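Local coordinates for lipid-transfer protein (Thermomonospora curvata, PDB 6OK1), which belongs to the thiolase-fold lipid-transfer proteins, although its precise function is not established, at residues V52-D57 / C107-N112. Numbering follows the deposited sequence.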
# COMPACT_ATOMS: atom_id res chain seq x y z
N VAL A 52 9.49 -5.30 -1.65
CA VAL A 52 8.57 -4.30 -2.20
C VAL A 52 7.52 -5.02 -3.04
O VAL A 52 7.85 -5.89 -3.84
CB VAL A 52 9.32 -3.24 -3.04
CG1 VAL A 52 8.35 -2.16 -3.48
CG2 VAL A 52 10.50 -2.61 -2.24
N THR A 53 6.25 -4.66 -2.86
CA THR A 53 5.22 -5.21 -3.75
C THR A 53 4.14 -4.15 -3.96
O THR A 53 4.33 -2.97 -3.64
CB THR A 53 4.68 -6.55 -3.22
OG1 THR A 53 3.78 -7.13 -4.16
CG2 THR A 53 3.97 -6.40 -1.90
N PHE A 54 3.03 -4.57 -4.56
CA PHE A 54 1.89 -3.71 -4.84
C PHE A 54 0.97 -3.63 -3.63
O PHE A 54 0.86 -4.58 -2.85
CB PHE A 54 1.06 -4.26 -6.00
CG PHE A 54 1.73 -4.25 -7.38
CD1 PHE A 54 3.13 -4.28 -7.56
CD2 PHE A 54 0.92 -4.28 -8.51
CE1 PHE A 54 3.67 -4.34 -8.85
CE2 PHE A 54 1.47 -4.32 -9.81
CZ PHE A 54 2.83 -4.33 -9.96
N THR A 55 0.20 -2.55 -3.53
CA THR A 55 -0.74 -2.44 -2.41
C THR A 55 -1.70 -3.63 -2.36
O THR A 55 -2.04 -4.13 -1.28
CB THR A 55 -1.52 -1.13 -2.47
OG1 THR A 55 -2.01 -0.91 -3.79
CG2 THR A 55 -0.65 -0.00 -2.14
N ALA A 56 -2.14 -4.11 -3.53
CA ALA A 56 -3.18 -5.15 -3.61
C ALA A 56 -2.64 -6.56 -3.45
O ALA A 56 -3.45 -7.50 -3.33
CB ALA A 56 -3.94 -5.07 -4.95
N ASP A 57 -1.33 -6.74 -3.45
CA ASP A 57 -0.76 -8.07 -3.31
C ASP A 57 -1.08 -8.64 -1.93
O ASP A 57 -0.87 -7.97 -0.92
CB ASP A 57 0.74 -8.05 -3.56
CG ASP A 57 1.25 -9.42 -3.89
OD1 ASP A 57 1.34 -10.25 -2.96
OD2 ASP A 57 1.51 -9.73 -5.08
N CYS A 107 11.62 -7.24 -5.36
CA CYS A 107 10.35 -6.69 -5.80
C CYS A 107 9.54 -7.83 -6.40
O CYS A 107 10.07 -8.60 -7.20
CB CYS A 107 10.56 -5.60 -6.85
SG CYS A 107 11.80 -4.37 -6.40
N TYR A 108 8.26 -7.96 -6.02
CA TYR A 108 7.49 -9.11 -6.49
C TYR A 108 6.01 -8.79 -6.67
O TYR A 108 5.48 -7.82 -6.13
CB TYR A 108 7.64 -10.31 -5.53
CG TYR A 108 7.04 -10.09 -4.15
CD1 TYR A 108 7.79 -9.51 -3.15
CD2 TYR A 108 5.74 -10.47 -3.85
CE1 TYR A 108 7.24 -9.31 -1.88
CE2 TYR A 108 5.19 -10.25 -2.58
CZ TYR A 108 5.96 -9.68 -1.62
OH TYR A 108 5.46 -9.46 -0.37
N ARG A 109 5.34 -9.65 -7.45
CA ARG A 109 3.90 -9.65 -7.59
C ARG A 109 3.51 -11.06 -7.98
O ARG A 109 4.13 -11.64 -8.88
CB ARG A 109 3.44 -8.64 -8.66
CG ARG A 109 1.94 -8.43 -8.76
CD ARG A 109 1.41 -7.61 -7.60
NE ARG A 109 -0.01 -7.31 -7.76
CZ ARG A 109 -1.02 -8.01 -7.25
NH1 ARG A 109 -0.81 -9.07 -6.47
NH2 ARG A 109 -2.27 -7.62 -7.51
N ALA A 110 2.51 -11.61 -7.31
CA ALA A 110 2.02 -12.93 -7.69
C ALA A 110 0.53 -13.03 -7.42
O ALA A 110 0.04 -12.54 -6.40
CB ALA A 110 2.77 -14.04 -6.93
N PHE A 111 -0.20 -13.67 -8.33
CA PHE A 111 -1.64 -13.78 -8.15
C PHE A 111 -2.21 -14.90 -9.00
O PHE A 111 -1.57 -15.40 -9.94
CB PHE A 111 -2.37 -12.45 -8.47
CG PHE A 111 -1.92 -11.75 -9.73
CD1 PHE A 111 -1.83 -12.42 -10.95
CD2 PHE A 111 -1.67 -10.38 -9.71
CE1 PHE A 111 -1.46 -11.74 -12.12
CE2 PHE A 111 -1.31 -9.69 -10.88
CZ PHE A 111 -1.20 -10.38 -12.09
N ASN A 112 -3.44 -15.27 -8.67
CA ASN A 112 -4.27 -16.13 -9.49
C ASN A 112 -5.43 -15.32 -10.07
O ASN A 112 -6.57 -15.48 -9.69
CB ASN A 112 -4.82 -17.28 -8.66
CG ASN A 112 -3.76 -18.27 -8.30
OD1 ASN A 112 -2.94 -18.66 -9.14
ND2 ASN A 112 -3.74 -18.69 -7.04
O HOH W 1 -4.14 -9.09 -5.92
O HOH W 2 1.27 -12.82 -3.88
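OD2 of D57 takes two bonds from the strand of 107-112: backbone N of A110 gives a nearly straight one, 3.1 Å from OD2, and NH1 of R109 adds a salt bridge, 2.8 Å from the same oxygen. The amide lies nearly on the carboxylate's C-O axis, whereas the guanidinium nitrogen comes from well above the carboxylate plane. With CG anti to its backbone N (chi1 -160°), D57 reaches across from the end of a type I turn, F54 to D57, and OD2 supplies to A110 N the acceptor that a backbone carbonyl would give had the parallel pairing continued past V52. Its other oxygen, OD1, is bridged by a water to A110 O and also accepts from S59 N. R109 suits its place because its long chain, bent at chi2 (74°), offers both carbon and charge: CD lies over one face of the F54 ring, 3.6 Å from its centroid, while NH2 reaches a second water held by A56 O. The CD methylene thus makes a CH-pi contact with F54, while the guanidinium, turned 55° from the ring, is not stacked on it; F111 CD2 covers a guanidinium face. Nearer the start, the strands pair in parallel, Y108 N donating to V52 O over 3.0 Å. T53 then replaces a backbone donor with its hydroxyl: OG1 gives a bond of 2.7 Å to Y108 O. Its CB sits over the Y108 ring, 3.8 Å from the centroid, and the tyrosine hydroxyl is bonded to S59 O. V52 and C107, small and apolar, share the sheet face covered by T89 of helix 86-98. These are neighbouring strands of the thiolase-fold sheet: 50-54 lies between 75-79 and 104-112, strand 219-228 flanks 104-112 on its far side, and helix 26-40 packs against A110.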